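Local coordinates for protein annexin (Schistosoma mansoni, PDB 4MDU) that binds acidic phospholipid membranes in a calcium-dependent manner, aggregates liposomes when calcium is present, and takes part in worm reproduction and host-parasite interaction, at residues Phe19-Lys24 / Gln248-Ser253; Ser39-Arg44 / Ala64-Tyr69; Phe98-Cys103 / Leu305-Tyr310. All coordinates share one frame; numbering follows the deposited sequence.

Contact 1. Residues Phe19-Lys24 / Gln248-Ser253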
loop_
_atom_site.group_PDB
_atom_site.type_symbol
_atom_site.label_atom_id
_atom_site.label_comp_id
_atom_site.label_asym_id
_atom_site.label_seq_id
_atom_site.Cartn_x
_atom_site.Cartn_y
_atom_site.Cartn_z
ATOM N N PHE B 19 23.940 -4.398 -16.021
ATOM C CA PHE B 19 23.999 -3.358 -17.043
ATOM C C PHE B 19 22.697 -2.575 -17.116
ATOM O O PHE B 19 21.612 -3.144 -16.965
ATOM C CB PHE B 19 24.307 -3.983 -18.401
ATOM C CG PHE B 19 25.564 -4.787 -18.418
ATOM C CD1 PHE B 19 26.778 -4.190 -18.717
ATOM C CD2 PHE B 19 25.542 -6.138 -18.135
ATOM C CE1 PHE B 19 27.950 -4.931 -18.739
ATOM C CE2 PHE B 19 26.714 -6.889 -18.155
ATOM C CZ PHE B 19 27.917 -6.279 -18.458
ATOM N N ASP B 20 22.807 -1.266 -17.334
ATOM C CA ASP B 20 21.620 -0.434 -17.502
ATOM C C ASP B 20 20.945 -0.737 -18.841
ATOM O O ASP B 20 21.447 -1.547 -19.621
ATOM C CB ASP B 20 21.970 1.053 -17.369
ATOM C CG ASP B 20 22.800 1.578 -18.528
ATOM O OD1 ASP B 20 23.462 2.618 -18.346
ATOM O OD2 ASP B 20 22.803 0.972 -19.612
ATOM N N PRO B 21 19.798 -0.096 -19.110
ATOM C CA PRO B 21 19.050 -0.393 -20.340
ATOM C C PRO B 21 19.884 -0.203 -21.610
ATOM O O PRO B 21 19.652 -0.887 -22.613
ATOM C CB PRO B 21 17.910 0.629 -20.300
ATOM C CG PRO B 21 17.689 0.859 -18.832
ATOM C CD PRO B 21 19.078 0.851 -18.240
ATOM N N HIS B 22 20.854 0.704 -21.547
ATOM C CA HIS B 22 21.676 1.049 -22.696
ATOM C C HIS B 22 22.976 0.271 -22.756
ATOM O O HIS B 22 23.808 0.537 -23.608
ATOM C CB HIS B 22 21.972 2.548 -22.707
ATOM C CG HIS B 22 20.740 3.395 -22.733
ATOM N ND1 HIS B 22 20.344 4.165 -21.662
ATOM C CD2 HIS B 22 19.798 3.565 -23.690
ATOM C CE1 HIS B 22 19.217 4.785 -21.964
ATOM N NE2 HIS B 22 18.866 4.441 -23.190
ATOM N N GLY B 23 23.154 -0.690 -21.859
ATOM C CA GLY B 23 24.350 -1.511 -21.889
ATOM C C GLY B 23 25.501 -1.070 -20.998
ATOM O O GLY B 23 26.450 -1.817 -20.813
ATOM N N LYS B 24 25.424 0.136 -20.443
ATOM C CA LYS B 24 26.476 0.643 -19.563
ATOM C C LYS B 24 26.442 -0.109 -18.229
ATOM O O LYS B 24 25.376 -0.445 -17.739
ATOM C CB LYS B 24 26.272 2.146 -19.342
ATOM C CG LYS B 24 27.373 2.825 -18.569
ATOM N N GLN B 248 15.056 -6.613 -22.540
ATOM C CA GLN B 248 13.873 -6.802 -23.389
ATOM C C GLN B 248 12.708 -5.883 -23.000
ATOM O O GLN B 248 12.007 -5.372 -23.881
ATOM C CB GLN B 248 13.417 -8.270 -23.345
ATOM C CG GLN B 248 12.246 -8.601 -24.268
ATOM C CD GLN B 248 12.593 -8.439 -25.740
ATOM O OE1 GLN B 248 13.753 -8.560 -26.137
ATOM N NE2 GLN B 248 11.590 -8.137 -26.550
ATOM N N LEU B 249 12.497 -5.683 -21.691
ATOM C CA LEU B 249 11.407 -4.835 -21.200
ATOM C C LEU B 249 11.616 -3.404 -21.644
ATOM O O LEU B 249 10.684 -2.709 -22.049
ATOM C CB LEU B 249 11.335 -4.856 -19.679
ATOM C CG LEU B 249 10.205 -5.674 -19.097
ATOM C CD1 LEU B 249 10.191 -5.545 -17.589
ATOM C CD2 LEU B 249 8.907 -5.203 -19.701
ATOM N N TYR B 250 12.857 -2.961 -21.544
ATOM C CA TYR B 250 13.189 -1.629 -21.984
ATOM C C TYR B 250 12.827 -1.454 -23.457
ATOM O O TYR B 250 12.048 -0.565 -23.823
ATOM C CB TYR B 250 14.661 -1.345 -21.770
ATOM C CG TYR B 250 14.994 0.043 -22.219
ATOM C CD1 TYR B 250 14.589 1.142 -21.473
ATOM C CD2 TYR B 250 15.669 0.264 -23.401
ATOM C CE1 TYR B 250 14.875 2.432 -21.880
ATOM C CE2 TYR B 250 15.961 1.552 -23.820
ATOM C CZ TYR B 250 15.562 2.632 -23.055
ATOM O OH TYR B 250 15.852 3.915 -23.468
ATOM N N LEU B 251 13.385 -2.309 -24.304
ATOM C CA LEU B 251 13.008 -2.290 -25.714
ATOM C C LEU B 251 11.491 -2.281 -25.868
ATOM O O LEU B 251 10.948 -1.514 -26.663
ATOM C CB LEU B 251 13.594 -3.480 -26.458
ATOM C CG LEU B 251 13.209 -3.556 -27.937
ATOM C CD1 LEU B 251 13.738 -2.326 -28.683
ATOM C CD2 LEU B 251 13.722 -4.863 -28.563
ATOM N N THR B 252 10.807 -3.116 -25.085
ATOM C CA THR B 252 9.355 -3.238 -25.186
ATOM C C THR B 252 8.708 -1.920 -24.828
ATOM O O THR B 252 7.715 -1.493 -25.434
ATOM C CB THR B 252 8.800 -4.359 -24.265
ATOM O OG1 THR B 252 9.419 -5.597 -24.612
ATOM C CG2 THR B 252 7.311 -4.518 -24.451
ATOM N N SER B 253 9.287 -1.262 -23.841
ATOM C CA SER B 253 8.769 0.019 -23.435
ATOM C C SER B 253 8.899 1.027 -24.583
ATOM O O SER B 253 7.941 1.720 -24.900
ATOM C CB SER B 253 9.475 0.514 -22.172
ATOM O OG SER B 253 8.967 1.773 -21.797
#
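Pro21 lays its CB over one face of the Tyr250 ring, 3.6 Å from the ring centroid and only 15° off the ring normal, a CH-pi contact. The proline ring and the tyrosine side chain cross at about a right angle, and CB sits somewhat toward the rim of the aromatic ring, 3.5 Å from Tyr250 CG. Tyr26 touches Pro21, while Ile288 of helix 274-288 packs against Tyr250. Tyr250 reaches out from helix 246-260 because its CG stands anti to the backbone N (chi1 -180°). Its hydroxyl also receives a weak hydrogen bond from His22 NE2, 3.1 Å from Tyr250 OH and well bent at 126°; tyrosine thus offers a flat face to the proline and a hydroxyl to the histidine N-H. Pro21 and His22 are the middle residues of a type I beta turn running from Asp20 to Gly23, part of the long N-terminal segment that here reaches annexin repeat 3. Proline suits the first of these places, since its fixed phi matches the turn, and Gly23 accepts the positive phi that follows. Asp20 braces the turn from within: its OD2 takes a hydrogen bond from Lys24 N at 2.9 Å, met from above the carboxylate plane, and a weak one from His22 N.

Contact 2. Residues Ser39-Arg44 / Ala64-Tyr69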
loop_
_atom_site.group_PDB
_atom_site.type_symbol
_atom_site.label_atom_id
_atom_site.label_comp_id
_atom_site.label_asym_id
_atom_site.label_seq_id
_atom_site.Cartn_x
_atom_site.Cartn_y
_atom_site.Cartn_z
ATOM N N SER B 39 41.717 -14.993 5.114
ATOM C CA SER B 39 42.376 -15.253 6.389
ATOM C C SER B 39 42.857 -13.974 7.051
ATOM O O SER B 39 42.710 -13.813 8.262
ATOM C CB SER B 39 43.538 -16.228 6.227
ATOM O OG SER B 39 44.328 -15.871 5.116
ATOM N N ALA B 40 43.427 -13.065 6.265
ATOM C CA ALA B 40 43.915 -11.805 6.825
ATOM C C ALA B 40 42.774 -11.010 7.455
ATOM O O ALA B 40 42.922 -10.439 8.534
ATOM C CB ALA B 40 44.619 -10.979 5.767
ATOM N N ASP B 41 41.631 -10.977 6.781
ATOM C CA ASP B 41 40.464 -10.296 7.332
ATOM C C ASP B 41 39.965 -10.999 8.582
ATOM O O ASP B 41 39.630 -10.354 9.579
ATOM C CB ASP B 41 39.357 -10.202 6.286
ATOM C CG ASP B 41 39.604 -9.091 5.299
ATOM O OD1 ASP B 41 40.238 -8.095 5.701
ATOM O OD2 ASP B 41 39.171 -9.211 4.139
ATOM N N ALA B 42 39.903 -12.328 8.509
ATOM C CA ALA B 42 39.558 -13.150 9.666
ATOM C C ALA B 42 40.424 -12.780 10.868
ATOM O O ALA B 42 39.907 -12.530 11.957
ATOM C CB ALA B 42 39.710 -14.646 9.332
ATOM N N GLU B 43 41.741 -12.756 10.664
ATOM C CA GLU B 43 42.676 -12.414 11.732
ATOM C C GLU B 43 42.318 -11.066 12.317
ATOM O O GLU B 43 42.180 -10.927 13.529
ATOM C CB GLU B 43 44.121 -12.371 11.225
ATOM C CG GLU B 43 44.823 -13.722 11.171
ATOM C CD GLU B 43 46.333 -13.592 10.996
ATOM O OE1 GLU B 43 46.835 -12.448 10.951
ATOM O OE2 GLU B 43 47.018 -14.634 10.907
ATOM N N ARG B 44 42.167 -10.074 11.444
ATOM C CA ARG B 44 41.865 -8.714 11.880
ATOM C C ARG B 44 40.565 -8.629 12.672
ATOM O O ARG B 44 40.506 -7.958 13.709
ATOM C CB ARG B 44 41.850 -7.742 10.697
ATOM C CG ARG B 44 43.219 -7.529 10.082
ATOM C CD ARG B 44 43.219 -6.385 9.079
ATOM N NE ARG B 44 44.352 -6.460 8.158
ATOM C CZ ARG B 44 44.281 -6.960 6.927
ATOM N NH1 ARG B 44 43.125 -7.427 6.464
ATOM N NH2 ARG B 44 45.363 -6.989 6.158
ATOM N N ALA B 64 31.603 -4.258 6.211
ATOM C CA ALA B 64 30.823 -3.336 5.380
ATOM C C ALA B 64 31.603 -2.813 4.159
ATOM O O ALA B 64 31.116 -1.943 3.419
ATOM C CB ALA B 64 30.296 -2.173 6.216
ATOM N N ARG B 65 32.817 -3.319 3.967
ATOM C CA ARG B 65 33.583 -3.036 2.747
ATOM C C ARG B 65 33.919 -4.288 1.914
ATOM O O ARG B 65 34.835 -4.261 1.100
ATOM C CB ARG B 65 34.865 -2.273 3.075
ATOM C CG ARG B 65 34.641 -0.860 3.666
ATOM C CD ARG B 65 33.694 -0.015 2.797
ATOM N NE ARG B 65 34.108 0.013 1.401
ATOM C CZ ARG B 65 33.288 0.231 0.377
ATOM N NH1 ARG B 65 31.993 0.462 0.587
ATOM N NH2 ARG B 65 33.761 0.219 -0.867
ATOM N N ARG B 66 33.176 -5.371 2.110
ATOM C CA ARG B 66 33.376 -6.608 1.338
ATOM C C ARG B 66 32.061 -7.068 0.709
ATOM O O ARG B 66 30.993 -6.798 1.245
ATOM C CB ARG B 66 33.916 -7.726 2.242
ATOM C CG ARG B 66 35.204 -7.385 3.015
ATOM C CD ARG B 66 36.472 -7.449 2.136
ATOM N NE ARG B 66 37.672 -7.266 2.955
ATOM C CZ ARG B 66 38.220 -6.080 3.226
ATOM N NH1 ARG B 66 37.688 -4.975 2.705
ATOM N NH2 ARG B 66 39.297 -5.994 4.007
ATOM N N THR B 67 32.130 -7.778 -0.419
ATOM C CA THR B 67 30.917 -8.313 -1.013
ATOM C C THR B 67 30.452 -9.485 -0.168
ATOM O O THR B 67 31.199 -9.995 0.682
ATOM C CB THR B 67 31.175 -8.861 -2.406
ATOM O OG1 THR B 67 31.980 -10.037 -2.287
ATOM C CG2 THR B 67 31.897 -7.846 -3.265
ATOM N N ASN B 68 29.215 -9.907 -0.399
ATOM C CA ASN B 68 28.667 -11.087 0.258
ATOM C C ASN B 68 29.581 -12.317 0.108
ATOM O O ASN B 68 29.888 -12.995 1.084
ATOM C CB ASN B 68 27.271 -11.393 -0.282
ATOM C CG ASN B 68 26.703 -12.687 0.276
ATOM O OD1 ASN B 68 26.280 -12.737 1.426
ATOM N ND2 ASN B 68 26.676 -13.735 -0.547
ATOM N N TYR B 69 30.029 -12.590 -1.112
ATOM C CA TYR B 69 30.975 -13.675 -1.326
ATOM C C TYR B 69 32.217 -13.566 -0.422
ATOM O O TYR B 69 32.599 -14.527 0.256
ATOM C CB TYR B 69 31.379 -13.801 -2.799
ATOM C CG TYR B 69 32.286 -14.997 -3.023
ATOM C CD1 TYR B 69 31.758 -16.262 -3.270
ATOM C CD2 TYR B 69 33.663 -14.868 -2.941
ATOM C CE1 TYR B 69 32.578 -17.354 -3.448
ATOM C CE2 TYR B 69 34.494 -15.959 -3.112
ATOM C CZ TYR B 69 33.949 -17.195 -3.369
ATOM O OH TYR B 69 34.785 -18.273 -3.548
#
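Asp41 and Arg66 meet in a side-on salt bridge in which two guanidinium nitrogens each take one carboxylate oxygen. Arg66 NE donates to Asp41 OD2 at 2.7 Å, and Arg66 NH2 donates to Asp41 OD1 at 2.9 Å, both bonds close to straight. The carboxylate lies at the guanidinium edge, near its plane. The fit is less flat on the aspartate side, for the two planes are turned 40° apart: NH2 arrives on the syn side of OD1, whereas NE comes to OD2 from above the carboxylate plane. Arg44, three residues further along the same helix, adds a second positive charge, with its NH1 3.1 Å from Asp41 OD1. The aspartate thus joins two arginines in a small salt-bridge network, and this buried carboxylate is probably kept ionised by them. Within annexin repeat 1 the network ties the first helix of the repeat, 38-48, to the connection between helices 56-63 and 68-82. Arginine suits position 66 because it can span a gap of 10.0 Å between the CA atoms of Asp41 and Arg66. Its chain bends at chi2 (-77°), runs straight through chi3, and the guanidinium is then turned about the last bond so that NE and NH2 face the carboxylate, while NH1 makes a weak hydrogen bond to Arg65 O. Ile62 of helix 56-63 touches both Asp41 and Arg44, and Ile74 of helix 68-82 also packs on Asp41. Just beyond Arg66, Thr67 serves as N-cap of helix 68-82, its side chain capping a backbone N of that helix.

Contact 3. Residues Phe98-Cys103 / Leu305-Tyr310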
loop_
_atom_site.group_PDB
_atom_site.type_symbol
_atom_site.label_atom_id
_atom_site.label_comp_id
_atom_site.label_asym_id
_atom_site.label_seq_id
_atom_site.Cartn_x
_atom_site.Cartn_y
_atom_site.Cartn_z
ATOM N N PHE B 98 23.605 -2.269 16.338
ATOM C CA PHE B 98 24.844 -2.661 15.716
ATOM C C PHE B 98 24.816 -4.162 15.472
ATOM O O PHE B 98 25.092 -4.621 14.366
ATOM C CB PHE B 98 26.018 -2.297 16.605
ATOM C CG PHE B 98 27.345 -2.485 15.948
ATOM C CD1 PHE B 98 27.482 -2.321 14.582
ATOM C CD2 PHE B 98 28.461 -2.816 16.698
ATOM C CE1 PHE B 98 28.701 -2.496 13.976
ATOM C CE2 PHE B 98 29.689 -2.990 16.097
ATOM C CZ PHE B 98 29.811 -2.831 14.735
ATOM N N ARG B 99 24.473 -4.928 16.503
ATOM C CA ARG B 99 24.355 -6.381 16.356
ATOM C C ARG B 99 23.355 -6.756 15.251
ATOM O O ARG B 99 23.628 -7.628 14.430
ATOM C CB ARG B 99 23.971 -7.036 17.684
ATOM C CG ARG B 99 23.947 -8.549 17.641
ATOM C CD ARG B 99 24.123 -9.149 19.032
ATOM N NE ARG B 99 22.928 -9.016 19.866
ATOM C CZ ARG B 99 22.813 -9.512 21.098
ATOM N NH1 ARG B 99 23.825 -10.165 21.653
ATOM N NH2 ARG B 99 21.689 -9.347 21.779
ATOM N N LYS B 100 22.208 -6.087 15.231
ATOM C CA LYS B 100 21.210 -6.314 14.193
ATOM C C LYS B 100 21.831 -6.199 12.801
ATOM O O LYS B 100 21.748 -7.115 11.988
ATOM C CB LYS B 100 20.070 -5.303 14.313
ATOM C CG LYS B 100 18.839 -5.802 15.020
ATOM C CD LYS B 100 18.859 -5.444 16.489
ATOM C CE LYS B 100 17.565 -5.886 17.161
ATOM N NZ LYS B 100 16.380 -5.381 16.408
ATOM N N VAL B 101 22.466 -5.072 12.525
ATOM C CA VAL B 101 22.945 -4.851 11.178
ATOM C C VAL B 101 24.086 -5.822 10.874
ATOM O O VAL B 101 24.230 -6.303 9.742
ATOM C CB VAL B 101 23.340 -3.368 10.939
ATOM C CG1 VAL B 101 24.575 -3.001 11.738
ATOM C CG2 VAL B 101 23.559 -3.118 9.447
ATOM N N LEU B 102 24.884 -6.133 11.887
ATOM C CA LEU B 102 25.964 -7.095 11.712
ATOM C C LEU B 102 25.418 -8.478 11.332
ATOM O O LEU B 102 26.043 -9.226 10.581
ATOM C CB LEU B 102 26.804 -7.215 12.973
ATOM C CG LEU B 102 27.837 -6.119 13.227
ATOM C CD1 LEU B 102 28.611 -6.397 14.512
ATOM C CD2 LEU B 102 28.788 -5.989 12.045
ATOM N N CYS B 103 24.251 -8.821 11.857
ATOM C CA CYS B 103 23.716 -10.134 11.582
ATOM C C CYS B 103 23.184 -10.192 10.160
ATOM O O CYS B 103 23.368 -11.187 9.485
ATOM C CB CYS B 103 22.659 -10.546 12.606
ATOM S SG CYS B 103 23.362 -11.139 14.181
ATOM N N LEU B 305 12.359 4.440 12.055
ATOM C CA LEU B 305 11.979 3.223 12.773
ATOM C C LEU B 305 13.195 2.465 13.292
ATOM O O LEU B 305 13.061 1.543 14.090
ATOM C CB LEU B 305 11.136 2.309 11.880
ATOM C CG LEU B 305 10.010 3.028 11.139
ATOM C CD1 LEU B 305 9.530 2.204 9.938
ATOM C CD2 LEU B 305 8.871 3.359 12.088
ATOM N N GLY B 306 14.382 2.846 12.833
ATOM C CA GLY B 306 15.601 2.152 13.217
ATOM C C GLY B 306 15.589 0.692 12.785
ATOM O O GLY B 306 15.054 0.341 11.724
ATOM N N THR B 307 16.175 -0.169 13.605
ATOM C CA THR B 307 16.248 -1.585 13.275
ATOM C C THR B 307 14.908 -2.304 13.467
ATOM O O THR B 307 14.850 -3.528 13.545
ATOM C CB THR B 307 17.340 -2.269 14.090
ATOM O OG1 THR B 307 17.137 -1.975 15.476
ATOM C CG2 THR B 307 18.710 -1.741 13.669
ATOM N N LYS B 308 13.831 -1.531 13.546
ATOM C CA LYS B 308 12.499 -2.094 13.666
ATOM C C LYS B 308 11.933 -2.360 12.270
ATOM O O LYS B 308 11.016 -3.165 12.099
ATOM C CB LYS B 308 11.590 -1.149 14.467
ATOM C CG LYS B 308 12.031 -0.935 15.916
ATOM C CD LYS B 308 11.056 -0.046 16.698
ATOM N N ASP B 309 12.485 -1.664 11.277
ATOM C CA ASP B 309 12.178 -1.926 9.876
ATOM C C ASP B 309 13.478 -2.196 9.140
ATOM O O ASP B 309 14.371 -1.340 9.126
ATOM C CB ASP B 309 11.465 -0.746 9.219
ATOM C CG ASP B 309 10.843 -1.123 7.878
ATOM O OD1 ASP B 309 9.710 -1.643 7.902
ATOM O OD2 ASP B 309 11.476 -0.905 6.811
ATOM N N TYR B 310 13.570 -3.367 8.508
ATOM C CA TYR B 310 14.837 -3.835 7.960
ATOM C C TYR B 310 15.105 -3.370 6.549
ATOM O O TYR B 310 16.188 -3.618 6.019
ATOM C CB TYR B 310 14.900 -5.356 8.012
ATOM C CG TYR B 310 15.398 -5.882 9.324
ATOM C CD1 TYR B 310 16.601 -6.559 9.401
ATOM C CD2 TYR B 310 14.675 -5.688 10.490
ATOM C CE1 TYR B 310 17.072 -7.048 10.603
ATOM C CE2 TYR B 310 15.141 -6.165 11.704
ATOM C CZ TYR B 310 16.340 -6.850 11.753
ATOM O OH TYR B 310 16.819 -7.341 12.949
#
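Lys100 leaves helix 96-106 with its side chain directed at the loop 305-310, and its CB first meets the methyl of Thr307, with CG2 of the threonine 3.9 Å from that CB. The next carbon is the most closely approached: Lys100 CG lies 3.3 Å from Tyr310 OH, and Thr307 CB stands 3.9 Å from the same CG. The tyrosine comes in across the lysine chain at about a right angle, bringing its hydroxyl against the aliphatic part. A bend at chi2 (94°) then carries the chain along Thr307, where Lys100 CD is 4.0 Å from Thr307 OG1. A second bend, at chi4 (-52°), turns the ammonium group toward the threonine: Lys100 NZ ends 3.6 Å from Thr307 OG1 and 3.7 Å from Thr307 O, near two oxygens but hydrogen-bonded to neither. The loop lies between helices 290-301 and 311-320 of annexin repeat 4 and belongs to that repeat's calcium-binding loop; Leu305 and Gly306 are calcium ligands of this protein, in a structure determined without calcium. The contact therefore sets a helix of repeat 1 beside a calcium loop of repeat 4. Lysine suits its place by offering a long apolar stem to threonine and tyrosine before its charge. Threonine matches this with a methyl for the stem and a hydroxyl that is hydrogen-bonded to Asp97, near the start of helix 96-106. Gly306 has the positive phi that glycine readily adopts. Met313 of helix 311-320 touches Thr307 and also Val101, the residue after Lys100, so it packs against both sides of the contact.

In the fold
The three contacts mark separate points of a largely helical annexin chain. Contact 1 brings the N-terminal segment to helix 246-260 of repeat 3, contact 2 stays inside repeat 1, and contact 3 joins repeat 1 to repeat 4. Along the chain, both segments of contact 2 fall between those of contact 1; contact 3 begins after contact 2 and ends beyond contact 1. Contacts 2 and 3 have centres about 20 Å apart, whereas the centre of contact 1 lies about 34 Å from either and across the chain's centre from contact 3. Repeat 1 is thus held internally and against repeat 4, near calcium-binding residues, while the N-terminal segment reaches a repeat more than 200 residues further along the chain.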